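Local coordinates for protein alpha-galactosidase (Thermus thermophilus, PDB 6LCJ) that probably hydrolyses alpha-galactosidic bonds, releasing terminal galactose from oligosaccharides, as a thermostable hexameric glycosidase of family GH36, at residues Ala235-Thr240 / Glu280-Trp285; Asp288-Ala293 / Arg328-Glu333. All coordinates share one frame; numbering follows the deposited sequence.

Interaction 1: Ala235-Thr240 / Glu280-Trp285; sequences APFLVT and EEVVEW
Trp-285, in the first turns of helix 280-296, meets the carbonyl of Pro-236 in the turn that opens 235-240. From CB the chain leaves with CG anti to the backbone N (chi1 174°), which carries the ring away from the helix axis toward Pro-236. The far edge of the six-membered ring does the touching: CZ3 lies 3.2 Å from Pro-236 O, and CH2 is 3.9 Å from Pro-236 O. The oxygen sits at the ring edge, in its plane, so it faces the slightly positive aromatic C-H rim and not the electron-rich face. A broad flat residue suits the place because it spans a gap that leaves the CA atoms of Pro-236 and Trp-285 9.0 Å apart.

The second touch is purely apolar. CG1 of Val-282 sits against the CD1-CE1 bond of Phe-237, near the ring plane and 4.0 Å from both Phe-237 CD1 and Phe-237 CE1. Branched valine suits the spot by offering a methyl to the rim of this buried ring. Pro-236 and Phe-237 are the central residues of a type I turn, Ala-235 to Leu-238, closed by Leu-238 N to Ala-235 O; proline readily adopts the phi that the first of these positions needs.

The turn links strand 229-234 of the parallel barrel to the short strand 238-240. Phe-237 touches Met-324 of helix 317-331, while Trp-285 packs edge-to-face with Trp-252.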
loop_
_atom_site.group_PDB
_atom_site.type_symbol
_atom_site.label_atom_id
_atom_site.label_comp_id
_atom_site.label_asym_id
_atom_site.label_seq_id
_atom_site.Cartn_x
_atom_site.Cartn_y
_atom_site.Cartn_z
ATOM N N ALA E 235 28.679 -23.933 -22.263
ATOM C CA ALA E 235 27.798 -22.777 -22.062
ATOM C C ALA E 235 28.702 -21.550 -22.096
ATOM O O ALA E 235 29.004 -20.959 -21.050
ATOM C CB ALA E 235 27.013 -22.859 -20.750
ATOM N N PRO E 236 29.147 -21.136 -23.287
ATOM C CA PRO E 236 30.349 -20.284 -23.365
ATOM C C PRO E 236 30.196 -18.887 -22.762
ATOM O O PRO E 236 31.196 -18.335 -22.287
ATOM C CB PRO E 236 30.637 -20.223 -24.876
ATOM C CG PRO E 236 29.363 -20.625 -25.537
ATOM C CD PRO E 236 28.667 -21.560 -24.615
ATOM N N PHE E 237 29.000 -18.294 -22.749
ATOM C CA PHE E 237 28.822 -16.934 -22.256
ATOM C C PHE E 237 28.188 -16.875 -20.871
ATOM O O PHE E 237 27.691 -15.812 -20.469
ATOM C CB PHE E 237 27.991 -16.121 -23.236
ATOM C CG PHE E 237 28.613 -16.015 -24.579
ATOM C CD1 PHE E 237 29.551 -15.034 -24.849
ATOM C CD2 PHE E 237 28.263 -16.901 -25.584
ATOM C CE1 PHE E 237 30.124 -14.939 -26.106
ATOM C CE2 PHE E 237 28.831 -16.815 -26.814
ATOM C CZ PHE E 237 29.753 -15.835 -27.093
ATOM N N LEU E 238 28.229 -17.970 -20.125
ATOM C CA LEU E 238 27.594 -18.066 -18.827
ATOM C C LEU E 238 28.656 -18.209 -17.751
ATOM O O LEU E 238 29.650 -18.912 -17.939
ATOM C CB LEU E 238 26.639 -19.258 -18.791
ATOM C CG LEU E 238 25.378 -19.173 -17.944
ATOM C CD1 LEU E 238 24.446 -18.145 -18.501
ATOM C CD2 LEU E 238 24.730 -20.526 -17.936
ATOM N N VAL E 239 28.426 -17.569 -16.611
ATOM C CA VAL E 239 29.403 -17.552 -15.533
ATOM C C VAL E 239 28.651 -17.348 -14.223
ATOM O O VAL E 239 27.540 -16.818 -14.210
ATOM C CB VAL E 239 30.444 -16.445 -15.815
ATOM C CG1 VAL E 239 29.870 -15.069 -15.528
ATOM C CG2 VAL E 239 31.692 -16.679 -15.053
ATOM N N THR E 240 29.225 -17.817 -13.124
ATOM C CA THR E 240 28.650 -17.572 -11.802
ATOM C C THR E 240 29.602 -16.724 -10.961
ATOM O O THR E 240 30.758 -16.499 -11.324
ATOM C CB THR E 240 28.336 -18.883 -11.064
ATOM O OG1 THR E 240 29.537 -19.651 -10.918
ATOM C CG2 THR E 240 27.319 -19.697 -11.824
ATOM N N GLU E 280 34.752 -7.558 -27.742
ATOM C CA GLU E 280 35.490 -8.348 -28.726
ATOM C C GLU E 280 36.422 -9.347 -28.054
ATOM O O GLU E 280 36.623 -10.456 -28.564
ATOM C CB GLU E 280 36.268 -7.417 -29.670
ATOM C CG GLU E 280 37.665 -7.922 -30.088
ATOM C CD GLU E 280 37.638 -8.915 -31.260
ATOM O OE1 GLU E 280 36.554 -9.086 -31.889
ATOM O OE2 GLU E 280 38.703 -9.534 -31.538
ATOM N N GLU E 281 36.955 -8.994 -26.889
ATOM C CA GLU E 281 37.840 -9.904 -26.175
ATOM C C GLU E 281 37.096 -11.148 -25.703
ATOM O O GLU E 281 37.650 -12.254 -25.709
ATOM C CB GLU E 281 38.465 -9.177 -24.996
ATOM C CG GLU E 281 39.782 -9.712 -24.536
ATOM C CD GLU E 281 40.488 -8.727 -23.620
ATOM O OE1 GLU E 281 40.183 -7.512 -23.714
ATOM O OE2 GLU E 281 41.339 -9.173 -22.811
ATOM N N VAL E 282 35.839 -10.986 -25.290
ATOM C CA VAL E 282 35.060 -12.124 -24.821
ATOM C C VAL E 282 34.716 -13.041 -25.982
ATOM O O VAL E 282 34.848 -14.264 -25.884
ATOM C CB VAL E 282 33.799 -11.635 -24.092
ATOM C CG1 VAL E 282 32.739 -12.739 -24.031
ATOM C CG2 VAL E 282 34.160 -11.119 -22.709
ATOM N N VAL E 283 34.274 -12.461 -27.099
ATOM C CA VAL E 283 34.006 -13.244 -28.304
ATOM C C VAL E 283 35.249 -14.004 -28.741
ATOM O O VAL E 283 35.168 -15.157 -29.176
ATOM C CB VAL E 283 33.505 -12.326 -29.428
ATOM C CG1 VAL E 283 33.262 -13.128 -30.680
ATOM C CG2 VAL E 283 32.264 -11.603 -28.986
ATOM N N GLU E 284 36.412 -13.356 -28.666
ATOM C CA GLU E 284 37.669 -14.008 -29.020
ATOM C C GLU E 284 37.935 -15.199 -28.110
ATOM O O GLU E 284 38.365 -16.266 -28.568
ATOM C CB GLU E 284 38.794 -12.981 -28.924
ATOM C CG GLU E 284 40.143 -13.365 -29.469
ATOM C CD GLU E 284 41.128 -12.199 -29.343
ATOM O OE1 GLU E 284 40.964 -11.193 -30.083
ATOM O OE2 GLU E 284 42.040 -12.275 -28.484
ATOM N N TRP E 285 37.677 -15.027 -26.812
ATOM C CA TRP E 285 37.873 -16.097 -25.843
ATOM C C TRP E 285 36.903 -17.253 -26.095
ATOM O O TRP E 285 37.302 -18.425 -26.059
ATOM C CB TRP E 285 37.718 -15.504 -24.442
ATOM C CG TRP E 285 37.733 -16.438 -23.285
ATOM C CD1 TRP E 285 38.823 -16.813 -22.541
ATOM C CD2 TRP E 285 36.600 -17.078 -22.688
ATOM N NE1 TRP E 285 38.435 -17.665 -21.530
ATOM C CE2 TRP E 285 37.076 -17.843 -21.600
ATOM C CE3 TRP E 285 35.233 -17.087 -22.970
ATOM C CZ2 TRP E 285 36.228 -18.612 -20.801
ATOM C CZ3 TRP E 285 34.392 -17.846 -22.164
ATOM C CH2 TRP E 285 34.891 -18.592 -21.096
#

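Interaction 2: Asp288-Ala293 / Arg328-Glu333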
loop_
_atom_site.group_PDB
_atom_site.type_symbol
_atom_site.label_atom_id
_atom_site.label_comp_id
_atom_site.label_asym_id
_atom_site.label_seq_id
_atom_site.Cartn_x
_atom_site.Cartn_y
_atom_site.Cartn_z
ATOM N N ASP E 288 37.996 -19.155 -28.920
ATOM C CA ASP E 288 39.107 -20.016 -28.534
ATOM C C ASP E 288 38.645 -21.266 -27.807
ATOM O O ASP E 288 39.395 -22.248 -27.770
ATOM C CB ASP E 288 40.096 -19.265 -27.646
ATOM C CG ASP E 288 40.877 -18.228 -28.404
ATOM O OD1 ASP E 288 40.722 -18.151 -29.649
ATOM O OD2 ASP E 288 41.646 -17.485 -27.756
ATOM N N LEU E 289 37.451 -21.245 -27.199
ATOM C CA LEU E 289 36.873 -22.473 -26.648
ATOM C C LEU E 289 36.503 -23.446 -27.761
ATOM O O LEU E 289 36.770 -24.648 -27.662
ATOM C CB LEU E 289 35.643 -22.156 -25.803
ATOM C CG LEU E 289 35.839 -21.435 -24.473
ATOM C CD1 LEU E 289 34.480 -21.029 -23.929
ATOM C CD2 LEU E 289 36.587 -22.317 -23.486
ATOM N N VAL E 290 35.902 -22.936 -28.832
ATOM C CA VAL E 290 35.632 -23.766 -29.995
ATOM C C VAL E 290 36.931 -24.302 -30.580
ATOM O O VAL E 290 37.066 -25.504 -30.839
ATOM C CB VAL E 290 34.826 -22.974 -31.034
ATOM C CG1 VAL E 290 34.789 -23.728 -32.341
ATOM C CG2 VAL E 290 33.409 -22.707 -30.504
ATOM N N ARG E 291 37.911 -23.419 -30.797
ATOM C CA ARG E 291 39.206 -23.856 -31.317
ATOM C C ARG E 291 39.865 -24.897 -30.404
ATOM O O ARG E 291 40.386 -25.911 -30.883
ATOM C CB ARG E 291 40.116 -22.642 -31.527
ATOM C CG ARG E 291 39.591 -21.701 -32.609
ATOM C CD ARG E 291 40.533 -20.523 -32.893
ATOM N NE ARG E 291 40.060 -19.632 -33.967
ATOM C CZ ARG E 291 39.725 -20.015 -35.212
ATOM N NH1 ARG E 291 39.787 -21.293 -35.579
ATOM N NH2 ARG E 291 39.312 -19.115 -36.105
ATOM N N LYS E 292 39.833 -24.688 -29.088
ATOM C CA LYS E 292 40.408 -25.697 -28.200
ATOM C C LYS E 292 39.686 -27.046 -28.328
ATOM O O LYS E 292 40.328 -28.105 -28.296
ATOM C CB LYS E 292 40.381 -25.214 -26.757
ATOM C CG LYS E 292 40.598 -26.307 -25.761
ATOM C CD LYS E 292 40.915 -25.755 -24.386
ATOM C CE LYS E 292 39.848 -24.778 -23.942
ATOM N NZ LYS E 292 39.724 -24.725 -22.471
ATOM N N ALA E 293 38.354 -27.036 -28.474
ATOM C CA ALA E 293 37.619 -28.298 -28.546
ATOM C C ALA E 293 37.928 -29.050 -29.837
ATOM O O ALA E 293 38.075 -30.278 -29.821
ATOM C CB ALA E 293 36.115 -28.054 -28.411
ATOM N N ARG E 328 30.954 -19.408 -35.464
ATOM C CA ARG E 328 30.686 -20.206 -36.652
ATOM C C ARG E 328 31.953 -20.388 -37.474
ATOM O O ARG E 328 32.269 -21.500 -37.904
ATOM C CB ARG E 328 29.580 -19.561 -37.492
ATOM C CG ARG E 328 29.360 -20.211 -38.880
ATOM C CD ARG E 328 28.584 -21.540 -38.823
ATOM N NE ARG E 328 29.454 -22.686 -38.549
ATOM C CZ ARG E 328 29.026 -23.899 -38.203
ATOM N NH1 ARG E 328 27.733 -24.146 -38.065
ATOM N NH2 ARG E 328 29.898 -24.874 -37.989
ATOM N N GLU E 329 32.703 -19.297 -37.683
ATOM C CA GLU E 329 33.934 -19.365 -38.464
ATOM C C GLU E 329 35.019 -20.123 -37.720
ATOM O O GLU E 329 35.779 -20.881 -38.329
ATOM C CB GLU E 329 34.414 -17.963 -38.815
ATOM C CG GLU E 329 33.641 -17.327 -39.951
ATOM C CD GLU E 329 34.005 -17.914 -41.324
ATOM O OE1 GLU E 329 34.857 -18.828 -41.404
ATOM O OE2 GLU E 329 33.429 -17.459 -42.335
ATOM N N ALA E 330 35.103 -19.942 -36.404
ATOM C CA ALA E 330 36.112 -20.664 -35.640
ATOM C C ALA E 330 35.868 -22.165 -35.670
ATOM O O ALA E 330 36.815 -22.949 -35.532
ATOM C CB ALA E 330 36.154 -20.158 -34.201
ATOM N N ALA E 331 34.612 -22.583 -35.853
ATOM C CA ALA E 331 34.256 -23.998 -35.865
ATOM C C ALA E 331 34.397 -24.625 -37.240
ATOM O O ALA E 331 34.408 -25.858 -37.352
ATOM C CB ALA E 331 32.819 -24.193 -35.365
ATOM N N GLY E 332 34.517 -23.811 -38.276
ATOM C CA GLY E 332 34.647 -24.358 -39.611
ATOM C C GLY E 332 33.461 -25.232 -39.938
ATOM O O GLY E 332 32.300 -24.828 -39.799
ATOM N N GLU E 333 33.745 -26.451 -40.368
ATOM C CA GLU E 333 32.704 -27.378 -40.779
ATOM C C GLU E 333 32.242 -28.290 -39.649
ATOM O O GLU E 333 31.413 -29.171 -39.881
ATOM C CB GLU E 333 33.197 -28.201 -41.972
ATOM C CG GLU E 333 33.642 -27.310 -43.138
ATOM C CD GLU E 333 34.075 -28.091 -44.373
ATOM O OE1 GLU E 333 34.965 -28.970 -44.258
ATOM O OE2 GLU E 333 33.527 -27.812 -45.463
#
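Ala-330 is pressed under the guanidinium of Arg-291, and Val-290, one residue back on the same helix, reaches both Ala-330 and Ala-331. These residues bring helix 280-296 against the end of helix 317-331, with the CA atoms of Val-290 and Ala-331 only 6.0 Å apart. Such closeness suits alanine, whose lone methyl lets the two backbones come together.

Arg-291 reaches across to the neighbouring helix. Extended from CG to NE (chi2 -176°, chi3 178°), it carries the flat group over Ala-330, whose CA stands 3.4 Å above the guanidinium plane, offset toward the rim. The methyl joins in, with Ala-330 CB 3.7 Å from Arg-291 CZ. NH1 comes to 3.4 Å from Ala-330 O, yet the angle is too poor for a hydrogen bond, so the cation is applied here by its face and not by its N-H groups.

Val-290 fills the deeper side. Its CG1, anti to the backbone N (chi1 169°), touches Ala-331 CB at 3.6 Å, and the branched side chain also meets Leu-301 of strand 298-303. Ala-331 in turn rests on Leu-336 of strand 335-338. Gly-332 then leaves the helix with positive phi, a conformation glycine adopts readily, and its O receives a weak hydrogen bond from Arg-328 NH2.

With no hydrogen bond or salt bridge between the segments, the contact depends on close van der Waals fit: aliphatic inside, and bordered on its exposed side by an arginine whose flat face packs on Ala-330 while its N-H groups, round the edge, make no hydrogen bond across the contact.

How the interactions relate
Both interactions use helix 280-296, the first near its start and the second about two turns further on, with centres 13 Å apart; they meet where Pro-236 CB packs on Leu-289 CD1, 4.0 Å away. Each also involves helix 317-331, directly in 288-293 / 328-333 and through Phe-237 in 235-240 / 280-285. Both are largely buried, although interaction 2 has an exposed arginine at its border. Interaction 1 joins helix to loop across a wider gap, spanned by an indole edge against a carbonyl oxygen and a phenyl ring against a valine methyl; interaction 2 joins helix to helix closely through alanines and a valine. Together they join two consecutive outer TIM-barrel helices to each other and to the turn after strand 229-234.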